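Local coordinates for transketolase (Campylobacter jejuni, PDB 3L84), which belongs to the transketolase family, with a thiamine diphosphate binding domain, a pyrimidine binding domain and a transketolase C-terminal domain, at residues Lys132-His144 with Lys307-Leu320. Sequence-based numbering, arbitrary orientation.
Sequences KAQNLLGSDLIDH and KLEKSAKKELLERL. With ACT (acetate ion), chain D.
L136, in the last turn of helix 118-137, meets L316 and L320 with its side chain and K313 with its carbonyl, a small example of how a helix end can be met by residues distant in sequence. Its O lies 3.4 Å from K313 NZ, a weak hydrogen bond, and the same oxygen takes a stronger one from a water that bridges weakly to the ammonium. CD2 of L316 also packs against this oxygen. L137 then reaches across: its CD2 touches L316 CD2 at 4.0 Å and K313 CB at 4.1 Å, while CD1 meets L317 CD1. K313 CG, set anti to its own carbonyl carbon (chi1 -56°), rests 3.3 Å from L137 O, and the bend at chi2 carries CD, CE and NZ on toward L136 O. G138, with positive phi, leaves the helix, and its O accepts from the N atoms of both L141 and I142. At D140 the backbone O receives K307 NZ at 3.0 Å, in the carbonyl plane and on a lone pair. L141 packs against the end of helix 293-310 and the turn that follows it. Its CD2 presses on L308 N at 3.6 Å, and its CD1 lies 3.9 Å from L308 CD1. Helix 132-137 and helix 314-320 run at 135°, their axes 11.1 Å apart at closest. The bend between helices 293-310 and 314-321 thus packs against the C-terminal end of helix 118-137, where the chain turns toward strand 146-151 of the five-stranded parallel sheet; W304 NE1 hydrogen-bonds to L141 O, and Y404 of helix 391-404 packs on A133 and I142.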
loop_
_atom_site.group_PDB
_atom_site.type_symbol
_atom_site.label_atom_id
_atom_site.label_comp_id
_atom_site.label_asym_id
_atom_site.label_seq_id
_atom_site.Cartn_x
_atom_site.Cartn_y
_atom_site.Cartn_z
ATOM N N LYS A 132 5.692 3.073 -26.495
ATOM C CA LYS A 132 6.976 3.728 -26.520
ATOM C C LYS A 132 7.954 2.995 -27.434
ATOM O O LYS A 132 8.723 3.633 -28.191
ATOM C CB LYS A 132 7.555 3.863 -25.115
ATOM C CG LYS A 132 8.880 4.635 -25.059
ATOM C CD LYS A 132 8.738 6.064 -25.613
ATOM C CE LYS A 132 10.054 6.829 -25.656
ATOM N NZ LYS A 132 9.906 8.169 -26.284
ATOM N N ALA A 133 7.915 1.673 -27.427
ATOM C CA ALA A 133 8.756 0.890 -28.326
ATOM C C ALA A 133 8.422 1.223 -29.787
ATOM O O ALA A 133 9.319 1.311 -30.638
ATOM C CB ALA A 133 8.580 -0.618 -28.055
ATOM N N GLN A 134 7.137 1.406 -30.090
ATOM C CA GLN A 134 6.677 1.776 -31.440
ATOM C C GLN A 134 7.220 3.178 -31.798
ATOM O O GLN A 134 7.650 3.432 -32.927
ATOM C CB GLN A 134 5.136 1.771 -31.493
ATOM C CG GLN A 134 4.513 1.832 -32.875
ATOM C CD GLN A 134 3.008 2.009 -32.823
ATOM O OE1 GLN A 134 2.336 1.501 -31.923
ATOM N NE2 GLN A 134 2.469 2.723 -33.791
ATOM N N ASN A 135 7.197 4.088 -30.832
ATOM C CA ASN A 135 7.794 5.420 -31.038
ATOM C C ASN A 135 9.275 5.327 -31.393
ATOM O O ASN A 135 9.758 6.049 -32.268
ATOM C CB ASN A 135 7.618 6.290 -29.784
ATOM C CG ASN A 135 8.339 7.621 -29.888
ATOM O OD1 ASN A 135 7.889 8.508 -30.628
ATOM N ND2 ASN A 135 9.447 7.744 -29.203
ATOM N N LEU A 136 10.018 4.464 -30.706
ATOM C CA LEU A 136 11.445 4.345 -30.933
ATOM C C LEU A 136 11.810 3.551 -32.182
ATOM O O LEU A 136 12.733 3.934 -32.911
ATOM C CB LEU A 136 12.074 3.668 -29.715
ATOM C CG LEU A 136 12.104 4.481 -28.426
ATOM C CD1 LEU A 136 12.681 3.613 -27.314
ATOM C CD2 LEU A 136 12.918 5.771 -28.580
ATOM N N LEU A 137 11.106 2.446 -32.425
ATOM C CA LEU A 137 11.486 1.470 -33.455
ATOM C C LEU A 137 10.610 1.471 -34.706
ATOM O O LEU A 137 10.978 0.858 -35.716
ATOM C CB LEU A 137 11.460 0.054 -32.862
ATOM C CG LEU A 137 12.391 -0.140 -31.683
ATOM C CD1 LEU A 137 12.178 -1.502 -31.026
ATOM C CD2 LEU A 137 13.867 0.054 -32.080
ATOM N N GLY A 138 9.472 2.150 -34.649
ATOM C CA GLY A 138 8.528 2.229 -35.746
ATOM C C GLY A 138 7.404 1.235 -35.687
ATOM O O GLY A 138 7.552 0.128 -35.160
ATOM N N SER A 139 6.270 1.593 -36.292
ATOM C CA SER A 139 5.124 0.674 -36.385
ATOM C C SER A 139 5.359 -0.535 -37.276
ATOM O O SER A 139 4.641 -1.526 -37.135
ATOM C CB SER A 139 3.864 1.415 -36.832
ATOM O OG SER A 139 4.053 1.999 -38.086
ATOM N N ASP A 140 6.379 -0.485 -38.139
ATOM C CA ASP A 140 6.783 -1.656 -38.921
ATOM C C ASP A 140 7.327 -2.758 -38.008
ATOM O O ASP A 140 7.235 -3.946 -38.315
ATOM C CB ASP A 140 7.878 -1.308 -39.943
ATOM C CG ASP A 140 7.377 -0.467 -41.103
ATOM O OD1 ASP A 140 6.162 -0.500 -41.407
ATOM O OD2 ASP A 140 8.227 0.210 -41.730
ATOM N N LEU A 141 7.923 -2.371 -36.883
ATOM C CA LEU A 141 8.582 -3.326 -35.998
ATOM C C LEU A 141 7.793 -3.640 -34.720
ATOM O O LEU A 141 7.990 -4.687 -34.095
ATOM C CB LEU A 141 9.967 -2.823 -35.603
ATOM C CG LEU A 141 10.992 -2.753 -36.727
ATOM C CD1 LEU A 141 12.370 -2.330 -36.190
ATOM C CD2 LEU A 141 11.060 -4.078 -37.508
ATOM N N ILE A 142 6.945 -2.722 -34.258
ATOM C CA ILE A 142 6.181 -2.947 -33.033
ATOM C C ILE A 142 4.712 -2.756 -33.316
ATOM O O ILE A 142 4.271 -1.656 -33.650
ATOM C CB ILE A 142 6.619 -2.034 -31.886
ATOM C CG1 ILE A 142 8.099 -2.265 -31.554
ATOM C CG2 ILE A 142 5.735 -2.269 -30.643
ATOM C CD1 ILE A 142 8.446 -3.590 -30.865
ATOM N N ASP A 143 3.964 -3.846 -33.253
ATOM C CA ASP A 143 2.530 -3.821 -33.629
ATOM C C ASP A 143 1.645 -4.840 -32.893
ATOM O O ASP A 143 0.509 -5.079 -33.277
ATOM C CB ASP A 143 2.352 -3.904 -35.126
ATOM C CG ASP A 143 2.715 -5.240 -35.672
ATOM O OD1 ASP A 143 3.021 -6.165 -34.878
ATOM O OD2 ASP A 143 2.698 -5.393 -36.928
ATOM N N HIS A 144 2.118 -5.361 -31.797
ATOM C CA HIS A 144 1.505 -6.524 -31.163
ATOM C C HIS A 144 0.402 -6.068 -30.187
ATOM O O HIS A 144 0.195 -4.873 -29.927
ATOM C CB HIS A 144 2.594 -7.303 -30.426
ATOM C CG HIS A 144 3.200 -6.552 -29.295
ATOM N ND1 HIS A 144 2.629 -6.489 -28.037
ATOM C CD2 HIS A 144 4.305 -5.767 -29.239
ATOM C CE1 HIS A 144 3.396 -5.755 -27.251
ATOM N NE2 HIS A 144 4.418 -5.292 -27.956
ATOM N N LYS A 307 11.840 -7.910 -41.360
ATOM C CA LYS A 307 11.529 -6.471 -41.244
ATOM C C LYS A 307 12.597 -5.740 -40.485
ATOM O O LYS A 307 12.966 -4.625 -40.867
ATOM C CB LYS A 307 10.169 -6.260 -40.563
ATOM C CG LYS A 307 8.976 -6.768 -41.410
ATOM C CD LYS A 307 7.638 -6.415 -40.759
ATOM C CE LYS A 307 6.990 -5.211 -41.396
ATOM N NZ LYS A 307 5.705 -4.774 -40.706
ATOM N N LEU A 308 13.112 -6.348 -39.414
ATOM C CA LEU A 308 14.190 -5.704 -38.661
ATOM C C LEU A 308 15.415 -5.490 -39.521
ATOM O O LEU A 308 16.017 -4.429 -39.518
ATOM C CB LEU A 308 14.551 -6.555 -37.443
ATOM C CG LEU A 308 15.751 -6.119 -36.595
ATOM C CD1 LEU A 308 15.498 -4.722 -36.007
ATOM C CD2 LEU A 308 16.034 -7.160 -35.514
ATOM N N GLU A 309 15.759 -6.486 -40.339
ATOM C CA GLU A 309 16.935 -6.389 -41.177
ATOM C C GLU A 309 16.809 -5.263 -42.201
ATOM O O GLU A 309 17.815 -4.592 -42.487
ATOM C CB GLU A 309 17.185 -7.746 -41.823
ATOM C CG GLU A 309 18.322 -7.814 -42.832
ATOM C CD GLU A 309 19.685 -7.386 -42.301
ATOM O OE1 GLU A 309 19.929 -7.387 -41.073
ATOM O OE2 GLU A 309 20.539 -7.064 -43.156
ATOM N N LYS A 310 15.591 -5.045 -42.726
ATOM C CA LYS A 310 15.325 -3.928 -43.660
ATOM C C LYS A 310 15.228 -2.558 -43.003
ATOM O O LYS A 310 15.280 -1.534 -43.693
ATOM C CB LYS A 310 14.011 -4.177 -44.427
ATOM C CG LYS A 310 14.141 -5.102 -45.606
ATOM C CD LYS A 310 12.788 -5.410 -46.295
ATOM C CE LYS A 310 11.882 -4.181 -46.523
ATOM N NZ LYS A 310 10.755 -4.444 -47.516
ATOM N N SER A 311 15.069 -2.517 -41.680
ATOM C CA SER A 311 14.809 -1.281 -40.928
ATOM C C SER A 311 16.063 -0.436 -40.865
ATOM O O SER A 311 17.178 -0.935 -41.182
ATOM C CB SER A 311 14.318 -1.612 -39.492
ATOM O OG SER A 311 14.163 -0.482 -38.614
ATOM N N ALA A 312 15.880 0.818 -40.474
ATOM C CA ALA A 312 16.963 1.725 -40.135
ATOM C C ALA A 312 17.181 1.756 -38.617
ATOM O O ALA A 312 17.899 2.599 -38.098
ATOM C CB ALA A 312 16.650 3.120 -40.644
ATOM N N LYS A 313 16.564 0.810 -37.919
ATOM C CA LYS A 313 16.564 0.784 -36.454
ATOM C C LYS A 313 17.463 -0.280 -35.847
ATOM O O LYS A 313 17.441 -0.462 -34.604
ATOM C CB LYS A 313 15.148 0.513 -35.933
ATOM C CG LYS A 313 14.117 1.484 -36.416
ATOM C CD LYS A 313 14.414 2.871 -36.006
ATOM C CE LYS A 313 13.312 3.844 -36.400
ATOM N NZ LYS A 313 13.640 5.215 -35.921
ATOM N N LYS A 314 18.239 -0.990 -36.650
ATOM C CA LYS A 314 19.038 -2.124 -36.153
ATOM C C LYS A 314 20.029 -1.751 -35.067
ATOM O O LYS A 314 20.142 -2.454 -34.055
ATOM C CB LYS A 314 19.805 -2.837 -37.285
ATOM C CG LYS A 314 18.958 -3.613 -38.226
ATOM C CD LYS A 314 19.815 -4.319 -39.295
ATOM C CE LYS A 314 20.474 -3.370 -40.292
ATOM N NZ LYS A 314 19.483 -2.751 -41.221
ATOM N N GLU A 315 20.788 -0.686 -35.295
ATOM C CA GLU A 315 21.803 -0.273 -34.332
ATOM C C GLU A 315 21.134 0.233 -33.058
ATOM O O GLU A 315 21.609 -0.041 -31.970
ATOM C CB GLU A 315 22.747 0.796 -34.914
ATOM C CG GLU A 315 23.696 0.280 -36.023
ATOM C CD GLU A 315 24.849 1.241 -36.364
ATOM O OE1 GLU A 315 25.206 2.136 -35.544
ATOM O OE2 GLU A 315 25.431 1.057 -37.451
ATOM N N LEU A 316 20.031 0.961 -33.202
ATOM C CA LEU A 316 19.305 1.422 -32.018
ATOM C C LEU A 316 18.833 0.231 -31.175
ATOM O O LEU A 316 19.028 0.226 -29.975
ATOM C CB LEU A 316 18.107 2.272 -32.435
ATOM C CG LEU A 316 17.127 2.641 -31.318
ATOM C CD1 LEU A 316 17.831 3.360 -30.170
ATOM C CD2 LEU A 316 15.966 3.453 -31.846
ATOM N N LEU A 317 18.224 -0.766 -31.804
ATOM C CA LEU A 317 17.737 -1.908 -31.060
ATOM C C LEU A 317 18.913 -2.584 -30.350
ATOM O O LEU A 317 18.792 -2.937 -29.193
ATOM C CB LEU A 317 16.940 -2.863 -31.943
ATOM C CG LEU A 317 16.450 -4.122 -31.225
ATOM C CD1 LEU A 317 15.606 -3.776 -30.018
ATOM C CD2 LEU A 317 15.671 -5.032 -32.197
ATOM N N GLU A 318 20.052 -2.721 -31.025
ATOM C CA GLU A 318 21.207 -3.322 -30.372
ATOM C C GLU A 318 21.700 -2.531 -29.167
ATOM O O GLU A 318 22.085 -3.135 -28.162
ATOM C CB GLU A 318 22.331 -3.618 -31.376
ATOM C CG GLU A 318 22.043 -4.893 -32.179
ATOM C CD GLU A 318 22.078 -6.161 -31.275
ATOM O OE1 GLU A 318 21.071 -6.890 -31.172
ATOM O OE2 GLU A 318 23.116 -6.405 -30.618
ATOM N N ARG A 319 21.687 -1.199 -29.249
ATOM C CA ARG A 319 22.039 -0.391 -28.079
ATOM C C ARG A 319 21.052 -0.580 -26.945
ATOM O O ARG A 319 21.451 -0.613 -25.775
ATOM C CB ARG A 319 22.148 1.085 -28.445
ATOM C CG ARG A 319 23.286 1.414 -29.404
ATOM C CD ARG A 319 23.533 2.901 -29.519
ATOM N NE ARG A 319 22.397 3.645 -30.049
ATOM C CZ ARG A 319 22.152 3.863 -31.328
ATOM N NH1 ARG A 319 22.929 3.352 -32.288
ATOM N NH2 ARG A 319 21.091 4.582 -31.697
ATOM N N LEU A 320 19.762 -0.670 -27.259
ATOM C CA LEU A 320 18.759 -0.849 -26.228
ATOM C C LEU A 320 18.901 -2.194 -25.530
ATOM O O LEU A 320 18.673 -2.323 -24.333
ATOM C CB LEU A 320 17.362 -0.717 -26.828
ATOM C CG LEU A 320 16.949 0.651 -27.300
ATOM C CD1 LEU A 320 15.737 0.549 -28.182
ATOM C CD2 LEU A 320 16.707 1.598 -26.129
HETATM C C ACT D . 20.832 0.198 -38.963
HETATM O O ACT D . 20.841 0.862 -37.871
HETATM O OXT ACT D . 19.687 -0.131 -39.390
HETATM C CH3 ACT D . 22.093 -0.279 -39.641
HETATM O O HOH W 1 13.938 6.396 -32.823
#